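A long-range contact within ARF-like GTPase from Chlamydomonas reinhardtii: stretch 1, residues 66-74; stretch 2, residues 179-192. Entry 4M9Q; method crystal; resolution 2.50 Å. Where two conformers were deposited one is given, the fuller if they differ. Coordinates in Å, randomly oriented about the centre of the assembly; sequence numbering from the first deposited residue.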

# COMPACT_ATOMS: atom_id res chain seq x y z
N LYS A 66 6.28 10.38 2.16
CA LYS A 66 7.15 10.75 1.05
C LYS A 66 8.59 10.34 1.25
O LYS A 66 9.34 10.24 0.28
CB LYS A 66 7.01 12.21 0.58
CG LYS A 66 6.54 13.26 1.57
CD LYS A 66 7.68 13.85 2.36
CE LYS A 66 7.60 15.36 2.43
NZ LYS A 66 8.74 15.80 3.31
N LYS A 67 8.98 10.06 2.48
CA LYS A 67 10.37 9.68 2.75
C LYS A 67 10.66 8.26 2.29
O LYS A 67 11.83 7.87 2.22
CB LYS A 67 10.71 9.86 4.23
CG LYS A 67 10.29 11.22 4.74
CD LYS A 67 11.24 11.72 5.79
CE LYS A 67 11.09 13.22 6.03
NZ LYS A 67 12.44 13.76 6.26
N TYR A 68 9.62 7.52 1.93
CA TYR A 68 9.74 6.14 1.49
C TYR A 68 9.54 5.97 -0.00
O TYR A 68 9.78 4.85 -0.53
CB TYR A 68 8.70 5.26 2.19
CG TYR A 68 9.03 4.98 3.62
CD1 TYR A 68 9.61 3.77 3.99
CD2 TYR A 68 8.77 5.93 4.61
CE1 TYR A 68 9.92 3.50 5.31
CE2 TYR A 68 9.10 5.68 5.94
CZ TYR A 68 9.66 4.45 6.27
OH TYR A 68 9.97 4.16 7.58
N LEU A 69 9.06 6.99 -0.70
CA LEU A 69 8.53 6.70 -2.04
C LEU A 69 9.63 6.43 -3.04
O LEU A 69 9.39 5.78 -4.07
CB LEU A 69 7.60 7.79 -2.52
CG LEU A 69 6.36 7.94 -1.62
CD1 LEU A 69 5.55 9.15 -2.07
CD2 LEU A 69 5.51 6.66 -1.60
N ALA A 70 10.84 6.86 -2.70
CA ALA A 70 12.02 6.64 -3.55
C ALA A 70 12.51 5.21 -3.47
O ALA A 70 13.05 4.69 -4.45
CB ALA A 70 13.16 7.60 -3.18
N GLU A 71 12.35 4.58 -2.32
CA GLU A 71 12.86 3.21 -2.14
C GLU A 71 11.81 2.10 -2.40
O GLU A 71 12.08 0.94 -2.19
CB GLU A 71 13.48 3.05 -0.76
CG GLU A 71 12.48 3.08 0.38
CD GLU A 71 13.17 3.27 1.71
OE1 GLU A 71 13.20 4.43 2.23
OE2 GLU A 71 13.70 2.25 2.21
N VAL A 72 10.68 2.47 -2.97
CA VAL A 72 9.55 1.56 -3.09
C VAL A 72 9.32 1.22 -4.57
O VAL A 72 9.50 2.07 -5.44
CB VAL A 72 8.34 2.24 -2.44
CG1 VAL A 72 7.28 2.59 -3.46
CG2 VAL A 72 7.87 1.44 -1.23
N HIS A 73 8.96 -0.03 -4.85
CA HIS A 73 8.69 -0.44 -6.20
C HIS A 73 7.23 -0.29 -6.50
O HIS A 73 6.87 -0.19 -7.67
CB HIS A 73 9.03 -1.88 -6.41
CG HIS A 73 10.50 -2.17 -6.32
ND1 HIS A 73 11.12 -2.50 -5.16
CD2 HIS A 73 11.46 -2.24 -7.31
CE1 HIS A 73 12.41 -2.73 -5.38
NE2 HIS A 73 12.63 -2.58 -6.70
N ALA A 74 6.38 -0.33 -5.46
CA ALA A 74 4.94 -0.33 -5.65
C ALA A 74 4.28 0.07 -4.35
O ALA A 74 4.96 0.14 -3.28
CB ALA A 74 4.45 -1.70 -6.08
N ARG A 179 16.09 1.91 -11.47
CA ARG A 179 15.56 3.20 -11.10
C ARG A 179 15.34 3.26 -9.59
O ARG A 179 15.75 4.21 -8.95
CB ARG A 179 14.26 3.50 -11.85
CG ARG A 179 13.41 4.59 -11.19
CD ARG A 179 12.58 5.36 -12.19
NE ARG A 179 11.17 4.98 -12.16
CZ ARG A 179 10.25 5.49 -11.35
NH1 ARG A 179 10.55 6.41 -10.42
NH2 ARG A 179 9.02 5.06 -11.46
N VAL A 180 14.71 2.25 -9.01
CA VAL A 180 14.48 2.30 -7.57
C VAL A 180 15.81 2.36 -6.85
O VAL A 180 16.02 3.21 -5.99
CB VAL A 180 13.62 1.12 -7.04
CG1 VAL A 180 13.60 1.10 -5.51
CG2 VAL A 180 12.22 1.22 -7.65
N GLN A 181 16.72 1.47 -7.21
CA GLN A 181 18.02 1.41 -6.52
C GLN A 181 18.75 2.71 -6.62
O GLN A 181 19.27 3.20 -5.64
CB GLN A 181 18.87 0.24 -7.06
CG GLN A 181 18.39 -1.13 -6.55
CD GLN A 181 18.42 -1.23 -5.02
OE1 GLN A 181 17.41 -0.99 -4.35
NE2 GLN A 181 19.58 -1.54 -4.47
N THR A 182 18.74 3.30 -7.81
CA THR A 182 19.44 4.56 -8.04
C THR A 182 18.78 5.71 -7.30
O THR A 182 19.46 6.45 -6.60
CB THR A 182 19.50 4.90 -9.55
OG1 THR A 182 19.88 3.74 -10.29
CG2 THR A 182 20.50 6.02 -9.82
N GLU A 183 17.45 5.85 -7.49
CA GLU A 183 16.62 6.89 -6.83
C GLU A 183 16.74 6.78 -5.31
O GLU A 183 16.99 7.78 -4.65
CB GLU A 183 15.14 6.84 -7.30
CG GLU A 183 14.28 5.74 -6.66
CD GLU A 183 12.77 5.68 -7.06
OE1 GLU A 183 12.15 4.60 -6.94
OE2 GLU A 183 12.17 6.69 -7.46
N ALA A 184 16.62 5.57 -4.77
CA ALA A 184 16.71 5.32 -3.30
C ALA A 184 18.04 5.79 -2.73
O ALA A 184 18.05 6.51 -1.73
CB ALA A 184 16.53 3.84 -2.98
N GLU A 185 19.16 5.39 -3.34
CA GLU A 185 20.49 5.80 -2.85
C GLU A 185 20.67 7.31 -2.95
O GLU A 185 21.18 7.91 -2.02
CB GLU A 185 21.63 5.09 -3.59
CG GLU A 185 23.00 5.30 -2.93
CD GLU A 185 24.05 4.28 -3.36
OE1 GLU A 185 23.65 3.10 -3.58
OE2 GLU A 185 25.27 4.63 -3.49
N GLU A 186 20.22 7.91 -4.05
CA GLU A 186 20.21 9.39 -4.17
C GLU A 186 19.51 10.09 -2.99
O GLU A 186 19.99 11.08 -2.49
CB GLU A 186 19.51 9.83 -5.48
CG GLU A 186 20.39 9.95 -6.73
CD GLU A 186 19.58 10.13 -8.02
OE1 GLU A 186 20.15 10.68 -8.99
OE2 GLU A 186 18.38 9.73 -8.10
N VAL A 187 18.38 9.57 -2.55
CA VAL A 187 17.64 10.14 -1.42
C VAL A 187 18.35 9.82 -0.09
O VAL A 187 18.41 10.66 0.79
CB VAL A 187 16.16 9.65 -1.43
CG1 VAL A 187 15.41 9.98 -0.14
CG2 VAL A 187 15.45 10.22 -2.65
N ARG A 188 18.88 8.60 0.02
CA ARG A 188 19.59 8.16 1.23
C ARG A 188 20.85 9.00 1.39
O ARG A 188 21.22 9.34 2.52
CB ARG A 188 19.93 6.66 1.16
CG ARG A 188 19.60 5.88 2.44
CD ARG A 188 19.98 4.40 2.37
NE ARG A 188 19.53 3.75 1.13
CZ ARG A 188 20.30 3.46 0.07
NH1 ARG A 188 21.61 3.76 0.07
NH2 ARG A 188 19.76 2.86 -0.99
N GLN A 189 21.45 9.35 0.26
CA GLN A 189 22.65 10.19 0.18
C GLN A 189 22.39 11.58 0.74
O GLN A 189 23.20 12.12 1.48
CB GLN A 189 23.07 10.34 -1.29
CG GLN A 189 24.52 10.03 -1.57
CD GLN A 189 24.78 8.58 -1.97
OE1 GLN A 189 25.11 8.29 -3.12
NE2 GLN A 189 24.66 7.68 -1.01
N GLU A 190 21.25 12.15 0.36
CA GLU A 190 20.91 13.52 0.72
C GLU A 190 20.42 13.69 2.15
O GLU A 190 20.35 14.81 2.63
CB GLU A 190 19.89 14.08 -0.26
CG GLU A 190 20.54 14.46 -1.59
CD GLU A 190 19.89 15.67 -2.22
OE1 GLU A 190 18.65 15.64 -2.43
OE2 GLU A 190 20.63 16.65 -2.50
N GLU A 191 20.11 12.60 2.82
CA GLU A 191 19.78 12.68 4.25
C GLU A 191 20.96 12.51 5.19
O GLU A 191 20.81 12.65 6.40
CB GLU A 191 18.64 11.72 4.58
CG GLU A 191 17.33 12.17 3.97
CD GLU A 191 16.14 11.42 4.51
OE1 GLU A 191 16.25 10.19 4.67
OE2 GLU A 191 15.09 12.06 4.77
N ALA A 192 22.14 12.21 4.64
CA ALA A 192 23.40 12.33 5.38
C ALA A 192 23.61 13.78 5.87
O ALA A 192 24.34 14.01 6.83
CB ALA A 192 24.58 11.87 4.53

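The contact, which buries 414 Å² in total, is largely apolar and is built on one side of the helix in the second stretch. Val180, Glu183 and Val187, spaced at three- and four-residue intervals, all direct their CA-to-CB bonds toward the first stretch. Ala70 points back at them and loses 89 Å² to the helix; its CB lies 3.5 Å from Val187 CG2. The nearest pair of CA atoms across the stretches is Glu71 CA and Ala184 CA, 4.5 Å apart. The small side chain of Ala184 suits this approach, its CB packing 3.8 Å from Glu71 CA; the CA-to-CB bond of Glu71 points away overall, yet its CB still lies 3.9 Å from Ala184 CB.

Val180, with chi1 in the t well, packs against the ring of His73 through a CH-pi contact: CG1 lies 4.1 Å from the ring centroid, 17° off the normal and therefore over the face. The other methyl, CG2, approaches Val72 O at 3.6 Å.

Polar contacts are fewer. The side chain of the buried Glu183 places OE1 2.6 Å from Ala70 O, and its OE2 forms a salt bridge with Arg179 NH1 (3.4 Å) within the helical stretch. Lys67 NZ reaches Glu191 OE2 at 3.5 Å, a salt bridge with a weak hydrogen bond; Glu191 is poorly ordered.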